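PDB 6V98: cysteine hydrolase from Vibrio cholerae, which serves as a type VI secretion system effector and is probably a papain-like cysteine hydrolase that attacks competing bacterial cells. Local coordinates for residues 5-10 against 45-50; 14-19 against 107-112; 60-65 against 74-79. All blocks are in the same frame, centred on the assembly; numbering follows the deposited sequence.

Contact 1 of 3, residues 5-10 against 45-50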
loop_
_atom_site.group_PDB
_atom_site.type_symbol
_atom_site.label_atom_id
_atom_site.label_comp_id
_atom_site.label_asym_id
_atom_site.label_seq_id
_atom_site.Cartn_x
_atom_site.Cartn_y
_atom_site.Cartn_z
ATOM N N ASP A 5 -1.705 12.921 -8.684
ATOM C CA ASP A 5 -2.281 11.777 -8.006
ATOM C C ASP A 5 -1.510 11.490 -6.720
ATOM O O ASP A 5 -0.453 12.076 -6.450
ATOM C CB ASP A 5 -2.264 10.559 -8.927
ATOM C CG ASP A 5 -2.957 10.833 -10.249
ATOM O OD1 ASP A 5 -4.106 11.342 -10.230
ATOM O OD2 ASP A 5 -2.354 10.554 -11.302
ATOM N N PHE A 6 -2.045 10.559 -5.932
ATOM C CA PHE A 6 -1.461 10.152 -4.663
ATOM C C PHE A 6 -1.203 8.655 -4.688
ATOM O O PHE A 6 -2.061 7.880 -5.124
ATOM C CB PHE A 6 -2.387 10.440 -3.464
ATOM C CG PHE A 6 -2.811 11.883 -3.319
ATOM C CD1 PHE A 6 -3.768 12.426 -4.156
ATOM C CD2 PHE A 6 -2.292 12.670 -2.298
ATOM C CE1 PHE A 6 -4.188 13.758 -3.993
ATOM C CE2 PHE A 6 -2.700 14.001 -2.130
ATOM C CZ PHE A 6 -3.643 14.538 -2.982
ATOM N N LEU A 7 -0.024 8.258 -4.218
ATOM C CA LEU A 7 0.285 6.861 -3.915
ATOM C C LEU A 7 0.767 6.817 -2.471
ATOM O O LEU A 7 1.749 7.482 -2.120
ATOM C CB LEU A 7 1.342 6.284 -4.870
ATOM C CG LEU A 7 1.410 4.752 -4.888
ATOM C CD1 LEU A 7 0.193 4.188 -5.630
ATOM C CD2 LEU A 7 2.709 4.251 -5.533
ATOM N N ILE A 8 0.059 6.065 -1.633
ATOM C CA ILE A 8 0.333 6.030 -0.201
ATOM C C ILE A 8 0.652 4.595 0.190
ATOM O O ILE A 8 -0.263 3.834 0.553
ATOM C CB ILE A 8 -0.851 6.577 0.612
ATOM C CG1 ILE A 8 -1.255 7.954 0.087
ATOM C CG2 ILE A 8 -0.503 6.643 2.095
ATOM C CD1 ILE A 8 -2.443 8.548 0.821
ATOM N N PRO A 9 1.910 4.174 0.082
ATOM C CA PRO A 9 2.327 2.925 0.721
ATOM C C PRO A 9 1.984 2.991 2.196
ATOM O O PRO A 9 2.243 3.997 2.859
ATOM C CB PRO A 9 3.845 2.895 0.488
ATOM C CG PRO A 9 4.069 3.777 -0.737
ATOM C CD PRO A 9 3.022 4.863 -0.594
ATOM N N VAL A 10 1.379 1.922 2.711
ATOM C CA VAL A 10 1.021 1.842 4.126
ATOM C C VAL A 10 1.606 0.555 4.690
ATOM O O VAL A 10 1.507 -0.501 4.062
ATOM C CB VAL A 10 -0.507 1.918 4.337
ATOM C CG1 VAL A 10 -1.017 3.316 3.931
ATOM C CG2 VAL A 10 -1.238 0.847 3.542
ATOM N N ALA A 45 2.165 -4.838 4.540
ATOM C CA ALA A 45 2.178 -3.621 3.743
ATOM C C ALA A 45 1.075 -3.683 2.701
ATOM O O ALA A 45 0.711 -4.763 2.236
ATOM C CB ALA A 45 3.534 -3.409 3.041
ATOM N N GLY A 46 0.544 -2.509 2.350
ATOM C CA GLY A 46 -0.389 -2.375 1.240
ATOM C C GLY A 46 -0.212 -1.018 0.587
ATOM O O GLY A 46 0.735 -0.316 0.933
ATOM N N VAL A 47 -1.074 -0.624 -0.352
ATOM C CA VAL A 47 -0.909 0.681 -0.990
ATOM C C VAL A 47 -2.277 1.275 -1.303
ATOM O O VAL A 47 -3.161 0.597 -1.830
ATOM C CB VAL A 47 -0.022 0.599 -2.257
ATOM C CG1 VAL A 47 -0.608 -0.350 -3.307
ATOM C CG2 VAL A 47 0.247 2.000 -2.825
ATOM N N ILE A 48 -2.444 2.545 -0.959
ATOM C CA ILE A 48 -3.612 3.322 -1.341
ATOM C C ILE A 48 -3.271 4.120 -2.583
ATOM O O ILE A 48 -2.210 4.749 -2.653
ATOM C CB ILE A 48 -4.042 4.267 -0.206
ATOM C CG1 ILE A 48 -4.384 3.455 1.040
ATOM C CG2 ILE A 48 -5.227 5.107 -0.665
ATOM C CD1 ILE A 48 -4.671 4.320 2.289
ATOM N N LEU A 49 -4.183 4.130 -3.549
ATOM C CA LEU A 49 -4.011 4.872 -4.793
ATOM C C LEU A 49 -5.175 5.838 -4.952
ATOM O O LEU A 49 -6.333 5.420 -4.907
ATOM C CB LEU A 49 -3.949 3.914 -5.990
ATOM C CG LEU A 49 -4.030 4.584 -7.363
ATOM C CD1 LEU A 49 -2.742 5.315 -7.656
ATOM C CD2 LEU A 49 -4.311 3.556 -8.446
ATOM N N ILE A 50 -4.880 7.123 -5.142
ATOM C CA ILE A 50 -5.923 8.145 -5.219
ATOM C C ILE A 50 -5.770 8.967 -6.492
ATOM O O ILE A 50 -4.680 9.469 -6.788
ATOM C CB ILE A 50 -5.905 9.076 -3.999
ATOM C CG1 ILE A 50 -6.108 8.262 -2.726
ATOM C CG2 ILE A 50 -7.004 10.136 -4.150
ATOM C CD1 ILE A 50 -5.780 9.030 -1.466
#
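Phe6 pairs with Ile50, Ile8 with Ile48 and Val10 with Gly46 as hydrogen-bonded pairs of two antiparallel strands in the middle of the protein's main sheet. The segment axes run at 163°, and each pair is closed by two backbone bonds, from Phe6 N to Ile50 O (3.0 Å) at one end to Gly46 N to Val10 O (2.8 Å) at the other. Pro9, which has no N-H, falls in a non-hydrogen-bonded pair opposite Val47, so the pairing loses no bond to it.

Ile50 shows how the side chains fit. Its CB meets Phe6 CB at 3.8 Å, and its CG2 lies 4.0 Å from Phe6 CD1, approaching that ring obliquely. The nearly extended chi2 of 166° carries CD1 onward to Ile8 CD1 (4.1 Å), linking two neighbouring hydrogen-bonded pairs on this face. On the reverse side, Leu7 CG is anti to the backbone N (chi1 -163°), and CD1 touches both Val47 CG2 (3.6 Å) and Leu49 CD1 (3.7 Å). Helix 154-162 covers that side: Leu159 packs on Leu7 and Val47, and Val156 on Pro9 and Val47. Opposite Val10 the partner is Gly46, which has no side chain, and Val10 CG2 lies against its backbone, 3.5 Å from Gly46 O.

Contact 2 of 3, residues 14-19 against 107-112; sequences DYLISV and SGQEGR
Tyr15 CG stands anti to the backbone N (chi1 -173°), while Gln109 runs extended beyond CG (chi2 -174°), and the two side chains cross at about a right angle with the Gln109 amide laid over the Tyr15 ring. The planes differ by only 17°, and NE2 sits over the ring centre, 3.5 Å from Tyr15 CZ, so the amide is stacked on the ring. The same amide bonds to the Leu16 backbone at two points: Leu16 N donates to Gln109 OE1 (2.9 Å) from above the carbonyl plane, and Gln109 NE2 donates to Leu16 O (3.1 Å) close to its amide plane. This pairing of donor and acceptor fixes which end of the amide is oxygen. At the ring edge, Tyr15 CE1 meets Ser107 O at 3.4 Å.

A second, more exposed link is the salt bridge of Arg112 NE to Asp14 OD2 (3.2 Å), which is bent and enters on the syn side of the carboxylate but out of its plane. Two waters bridge Asp14 to the Arg112 backbone, one from OD2 to Arg112 N and one from Asp14 N to Arg112 O. The Arg112 side chain lies about 6 Å from a bound calcium ion.

The contact ties the loop after strand 5-12 to the turn between helix 93-107 and strand 113-120, and His44, at the start of strand 44-50, meets the Tyr15 ring.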
loop_
_atom_site.group_PDB
_atom_site.type_symbol
_atom_site.label_atom_id
_atom_site.label_comp_id
_atom_site.label_asym_id
_atom_site.label_seq_id
_atom_site.Cartn_x
_atom_site.Cartn_y
_atom_site.Cartn_z
ATOM N N ASP A 14 2.828 -3.378 13.547
ATOM C CA ASP A 14 2.508 -4.264 14.657
ATOM C C ASP A 14 1.728 -5.496 14.218
ATOM O O ASP A 14 1.276 -6.269 15.070
ATOM C CB ASP A 14 1.738 -3.492 15.720
ATOM C CG ASP A 14 2.542 -2.339 16.271
ATOM O OD1 ASP A 14 3.756 -2.527 16.510
ATOM O OD2 ASP A 14 1.969 -1.250 16.449
ATOM N N TYR A 15 1.562 -5.672 12.912
ATOM C CA TYR A 15 0.895 -6.830 12.327
ATOM C C TYR A 15 1.673 -8.099 12.645
ATOM O O TYR A 15 2.902 -8.126 12.557
ATOM C CB TYR A 15 0.818 -6.606 10.820
ATOM C CG TYR A 15 0.028 -7.575 9.983
ATOM C CD1 TYR A 15 -1.234 -7.232 9.519
ATOM C CD2 TYR A 15 0.569 -8.790 9.592
ATOM C CE1 TYR A 15 -1.950 -8.082 8.713
ATOM C CE2 TYR A 15 -0.145 -9.658 8.787
ATOM C CZ TYR A 15 -1.401 -9.297 8.348
ATOM O OH TYR A 15 -2.118 -10.154 7.553
ATOM N N LEU A 16 0.958 -9.164 13.006
ATOM C CA LEU A 16 1.591 -10.397 13.456
ATOM C C LEU A 16 1.445 -11.463 12.384
ATOM O O LEU A 16 0.328 -11.767 11.957
ATOM C CB LEU A 16 0.983 -10.882 14.772
ATOM C CG LEU A 16 1.365 -10.034 15.990
ATOM C CD1 LEU A 16 0.507 -10.370 17.187
ATOM C CD2 LEU A 16 2.837 -10.212 16.312
ATOM N N ILE A 17 2.569 -12.037 11.967
ATOM C CA ILE A 17 2.559 -13.054 10.919
ATOM C C ILE A 17 2.501 -14.468 11.506
ATOM O O ILE A 17 1.876 -15.362 10.927
ATOM C CB ILE A 17 3.787 -12.832 10.002
ATOM C CG1 ILE A 17 3.644 -11.483 9.277
ATOM C CG2 ILE A 17 3.934 -13.950 8.989
ATOM C CD1 ILE A 17 4.934 -10.924 8.698
ATOM N N SER A 18 3.130 -14.681 12.662
ATOM C CA SER A 18 3.000 -15.887 13.481
ATOM C C SER A 18 3.667 -17.148 12.909
ATOM O O SER A 18 4.328 -17.876 13.653
ATOM C CB SER A 18 1.518 -16.170 13.787
ATOM O OG SER A 18 0.934 -15.125 14.562
ATOM N N VAL A 19 3.501 -17.462 11.631
ATOM C CA VAL A 19 4.052 -18.705 11.094
ATOM C C VAL A 19 4.956 -18.407 9.901
ATOM O O VAL A 19 4.587 -17.645 9.002
ATOM C CB VAL A 19 2.941 -19.704 10.713
ATOM C CG1 VAL A 19 3.556 -20.971 10.154
ATOM C CG2 VAL A 19 2.081 -20.028 11.928
ATOM N N SER A 107 -7.475 -5.038 6.551
ATOM C CA SER A 107 -6.193 -5.583 6.120
ATOM C C SER A 107 -5.096 -5.479 7.167
ATOM O O SER A 107 -4.045 -6.095 6.988
ATOM C CB SER A 107 -5.717 -4.870 4.843
ATOM O OG SER A 107 -6.628 -5.078 3.782
ATOM N N GLY A 108 -5.291 -4.719 8.237
ATOM C CA GLY A 108 -4.176 -4.389 9.098
ATOM C C GLY A 108 -4.267 -4.800 10.552
ATOM O O GLY A 108 -3.543 -4.236 11.381
ATOM N N GLN A 109 -5.128 -5.770 10.882
ATOM C CA GLN A 109 -5.243 -6.293 12.246
ATOM C C GLN A 109 -5.569 -5.184 13.251
ATOM O O GLN A 109 -5.225 -5.268 14.441
ATOM C CB GLN A 109 -3.975 -7.050 12.659
ATOM C CG GLN A 109 -3.769 -8.330 11.838
ATOM C CD GLN A 109 -2.601 -9.170 12.321
ATOM O OE1 GLN A 109 -1.925 -8.818 13.284
ATOM N NE2 GLN A 109 -2.341 -10.284 11.624
ATOM N N GLU A 110 -6.239 -4.141 12.767
ATOM C CA GLU A 110 -6.701 -3.044 13.606
ATOM C C GLU A 110 -5.532 -2.387 14.325
ATOM O O GLU A 110 -5.643 -1.969 15.478
ATOM C CB GLU A 110 -7.772 -3.511 14.602
ATOM C CG GLU A 110 -9.053 -3.991 13.933
ATOM C CD GLU A 110 -10.012 -4.620 14.919
ATOM O OE1 GLU A 110 -9.854 -5.812 15.225
ATOM O OE2 GLU A 110 -10.894 -3.903 15.416
ATOM N N GLY A 111 -4.391 -2.300 13.634
ATOM C CA GLY A 111 -3.209 -1.683 14.178
ATOM C C GLY A 111 -2.919 -0.331 13.538
ATOM O O GLY A 111 -3.607 0.130 12.625
ATOM N N ARG A 112 -1.851 0.289 14.032
ATOM C CA ARG A 112 -1.437 1.588 13.520
ATOM C C ARG A 112 -0.822 1.445 12.133
ATOM O O ARG A 112 -0.408 0.361 11.713
ATOM C CB ARG A 112 -0.430 2.264 14.462
ATOM C CG ARG A 112 0.982 1.667 14.429
ATOM C CD ARG A 112 1.863 2.226 15.544
ATOM N NE ARG A 112 3.167 1.556 15.638
ATOM C CZ ARG A 112 4.287 2.008 15.074
ATOM N NH1 ARG A 112 4.277 3.128 14.355
ATOM N NH2 ARG A 112 5.425 1.345 15.230
HETATM O O HOH W 1 0.288 -1.962 12.813
HETATM O O HOH W 2 -0.717 -0.811 16.432
HETATM O O HOH W 3 -1.498 -7.297 15.538
HETATM O O HOH W 4 -4.004 -8.590 5.488
HETATM O O HOH W 5 -4.498 -10.568 9.105
#

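Contact 3 of 3, residues 60-65 against 74-79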
loop_
_atom_site.group_PDB
_atom_site.type_symbol
_atom_site.label_atom_id
_atom_site.label_comp_id
_atom_site.label_asym_id
_atom_site.label_seq_id
_atom_site.Cartn_x
_atom_site.Cartn_y
_atom_site.Cartn_z
ATOM N N TYR A 60 -4.774 -1.920 -2.771
ATOM C CA TYR A 60 -4.261 -3.215 -3.190
ATOM C C TYR A 60 -3.196 -3.684 -2.216
ATOM O O TYR A 60 -2.505 -2.876 -1.586
ATOM C CB TYR A 60 -3.643 -3.147 -4.597
ATOM C CG TYR A 60 -4.637 -3.150 -5.730
ATOM C CD1 TYR A 60 -5.326 -1.991 -6.102
ATOM C CD2 TYR A 60 -4.878 -4.316 -6.442
ATOM C CE1 TYR A 60 -6.238 -2.013 -7.167
ATOM C CE2 TYR A 60 -5.773 -4.353 -7.497
ATOM C CZ TYR A 60 -6.450 -3.213 -7.860
ATOM O OH TYR A 60 -7.335 -3.303 -8.915
ATOM N N GLU A 61 -3.048 -5.003 -2.114
ATOM C CA GLU A 61 -1.973 -5.563 -1.312
ATOM C C GLU A 61 -1.641 -6.954 -1.837
ATOM O O GLU A 61 -2.422 -7.569 -2.566
ATOM C CB GLU A 61 -2.362 -5.631 0.179
ATOM C CG GLU A 61 -3.573 -6.506 0.430
ATOM C CD GLU A 61 -4.228 -6.226 1.768
ATOM O OE1 GLU A 61 -3.529 -5.729 2.670
ATOM O OE2 GLU A 61 -5.436 -6.513 1.903
ATOM N N TYR A 62 -0.475 -7.446 -1.429
ATOM C CA TYR A 62 0.016 -8.764 -1.807
ATOM C C TYR A 62 0.392 -9.519 -0.545
ATOM O O TYR A 62 1.045 -8.965 0.341
ATOM C CB TYR A 62 1.222 -8.631 -2.720
ATOM C CG TYR A 62 1.916 -9.937 -3.025
ATOM C CD1 TYR A 62 1.356 -10.852 -3.908
ATOM C CD2 TYR A 62 3.137 -10.253 -2.435
ATOM C CE1 TYR A 62 2.009 -12.053 -4.206
ATOM C CE2 TYR A 62 3.783 -11.450 -2.717
ATOM C CZ TYR A 62 3.206 -12.338 -3.600
ATOM O OH TYR A 62 3.835 -13.513 -3.894
ATOM N N GLY A 63 -0.014 -10.775 -0.450
ATOM C CA GLY A 63 0.246 -11.488 0.782
ATOM C C GLY A 63 -0.242 -12.910 0.684
ATOM O O GLY A 63 -0.619 -13.385 -0.389
ATOM N N ARG A 64 -0.246 -13.589 1.828
ATOM C CA ARG A 64 -0.631 -14.997 1.841
ATOM C C ARG A 64 -2.150 -15.098 1.976
ATOM O O ARG A 64 -2.714 -15.443 3.014
ATOM C CB ARG A 64 0.130 -15.741 2.930
ATOM C CG ARG A 64 1.551 -16.073 2.463
ATOM C CD ARG A 64 2.279 -17.007 3.406
ATOM N NE ARG A 64 2.613 -16.345 4.661
ATOM C CZ ARG A 64 3.432 -16.855 5.575
ATOM N NH1 ARG A 64 4.003 -18.038 5.373
ATOM N NH2 ARG A 64 3.679 -16.186 6.692
ATOM N N TYR A 65 -2.813 -14.754 0.875
ATOM C CA TYR A 65 -4.260 -14.822 0.756
ATOM C C TYR A 65 -4.662 -16.063 -0.020
ATOM O O TYR A 65 -3.950 -16.513 -0.923
ATOM C CB TYR A 65 -4.806 -13.569 0.067
ATOM C CG TYR A 65 -4.381 -12.314 0.778
ATOM C CD1 TYR A 65 -4.968 -11.949 1.983
ATOM C CD2 TYR A 65 -3.389 -11.491 0.251
ATOM C CE1 TYR A 65 -4.581 -10.806 2.643
ATOM C CE2 TYR A 65 -2.989 -10.345 0.916
ATOM C CZ TYR A 65 -3.588 -10.006 2.107
ATOM O OH TYR A 65 -3.209 -8.860 2.787
ATOM N N GLY A 74 0.849 -16.871 -2.262
ATOM C CA GLY A 74 0.938 -15.439 -2.490
ATOM C C GLY A 74 -0.010 -14.965 -3.572
ATOM O O GLY A 74 -0.009 -15.510 -4.681
ATOM N N ASN A 75 -0.849 -13.976 -3.258
ATOM C CA ASN A 75 -1.804 -13.450 -4.224
ATOM C C ASN A 75 -2.011 -11.973 -3.971
ATOM O O ASN A 75 -1.937 -11.512 -2.830
ATOM C CB ASN A 75 -3.166 -14.143 -4.152
ATOM C CG ASN A 75 -3.108 -15.595 -4.594
ATOM O OD1 ASN A 75 -3.122 -15.895 -5.791
ATOM N ND2 ASN A 75 -3.011 -16.504 -3.623
ATOM N N VAL A 76 -2.291 -11.247 -5.041
ATOM C CA VAL A 76 -2.708 -9.854 -4.941
ATOM C C VAL A 76 -4.192 -9.821 -4.622
ATOM O O VAL A 76 -4.974 -10.617 -5.154
ATOM C CB VAL A 76 -2.430 -9.111 -6.258
ATOM C CG1 VAL A 76 -2.915 -7.653 -6.179
ATOM C CG2 VAL A 76 -0.954 -9.188 -6.611
ATOM N N ARG A 77 -4.599 -8.892 -3.768
ATOM C CA ARG A 77 -6.025 -8.687 -3.587
ATOM C C ARG A 77 -6.321 -7.201 -3.542
ATOM O O ARG A 77 -5.466 -6.369 -3.210
ATOM C CB ARG A 77 -6.549 -9.421 -2.337
ATOM C CG ARG A 77 -6.503 -8.680 -1.053
ATOM C CD ARG A 77 -7.300 -9.417 0.066
ATOM N NE ARG A 77 -7.041 -8.774 1.347
ATOM C CZ ARG A 77 -7.495 -9.181 2.527
ATOM N NH1 ARG A 77 -8.259 -10.268 2.627
ATOM N NH2 ARG A 77 -7.181 -8.489 3.614
ATOM N N LYS A 78 -7.544 -6.885 -3.933
ATOM C CA LYS A 78 -8.067 -5.535 -3.940
ATOM C C LYS A 78 -9.134 -5.478 -2.863
ATOM O O LYS A 78 -9.956 -6.390 -2.771
ATOM C CB LYS A 78 -8.663 -5.220 -5.306
ATOM C CG LYS A 78 -9.386 -3.921 -5.387
ATOM C CD LYS A 78 -9.992 -3.754 -6.776
ATOM C CE LYS A 78 -10.433 -2.319 -6.964
ATOM N NZ LYS A 78 -11.461 -1.942 -5.951
ATOM N N VAL A 79 -9.092 -4.446 -2.029
ATOM C CA VAL A 79 -10.090 -4.254 -0.979
ATOM C C VAL A 79 -10.840 -2.974 -1.296
ATOM O O VAL A 79 -10.222 -1.912 -1.423
ATOM C CB VAL A 79 -9.461 -4.165 0.417
ATOM C CG1 VAL A 79 -10.567 -3.999 1.476
ATOM C CG2 VAL A 79 -8.598 -5.384 0.699
HETATM O O HOH W 6 -0.819 -17.566 -0.389
#
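The beta hairpin of strands 57-63 and 75-78 forms one margin of the main sheet, and here Glu61 pairs with Arg77 and Gly63 with Asn75 through reciprocal backbone hydrogen bonds. The short strand axes run antiparallel at 152°.

On the side carrying Glu61 and Arg77, each CG stands between its own backbone N and carbonyl carbon and each chain then runs extended, which lays the two side chains side by side, pointing the same way. Arg77 NE (2.8 Å) and NH2 (3.1 Å) both donate to Glu61 OE2. The carboxylate oxygen lies in the guanidinium plane, yet both nitrogens reach it from the same face of the carboxylate, whose plane is turned 41° from the guanidinium. Ser107 OG adds a further bond to OE2, and OE1 is held by His44 and Tyr59, so the buried carboxylate is well satisfied. Tyr65 closes over the arginine: Arg77 CD stands 4.0 Å from the Tyr65 ring centroid in a CH-pi contact, and Tyr65 CE1 lies over the guanidinium, 3.3 Å from Arg77 CZ, with the planes 23° apart. The Tyr65 backbone is tied as well, Asn75 ND2 donating to Tyr65 O at 2.9 Å.

The other side carries Tyr60, Tyr62, Val76 and Lys78. Lys78 CB rests over one face of the Tyr60 ring, nearer the rim, and Lys78 CD touches Tyr60 OH (3.4 Å); Val76 CG1 meets the ring edge at Tyr60 CD2 (3.9 Å). Farther along, Tyr62 CE1 presses on Gly74 C at 3.6 Å.

Strand 75-78 is outermost within the chain, and strand 57-63 continues the pairing inward to strand 44-50. Helix 123-134 packs on this second side, Leu130 and Met134 touching Tyr60, while Arg106 of helix 93-107 touches Val79.

In the fold
Contacts 1 and 3 lie in the same sheet, strands 44-50 and 57-63 being neighbours, joined by a probable hydrogen bond from Val47 N to Tyr60 O (2.9 Å). Contact 1 is wholly buried, and its side chains meet almost entirely through hydrocarbon. Contact 3, at the sheet margin, is also largely buried but mixes an ion pair and CH-pi contacts with tyrosine rings into its strand pairing. Contact 2 joins loops nearer the surface, using a side-chain amide, a salt bridge and waters in place of strand pairing. Its loop encloses contact 3 in sequence, and the two touch where Val19 O meets Arg64 NH2 (2.9 Å) in a probable hydrogen bond.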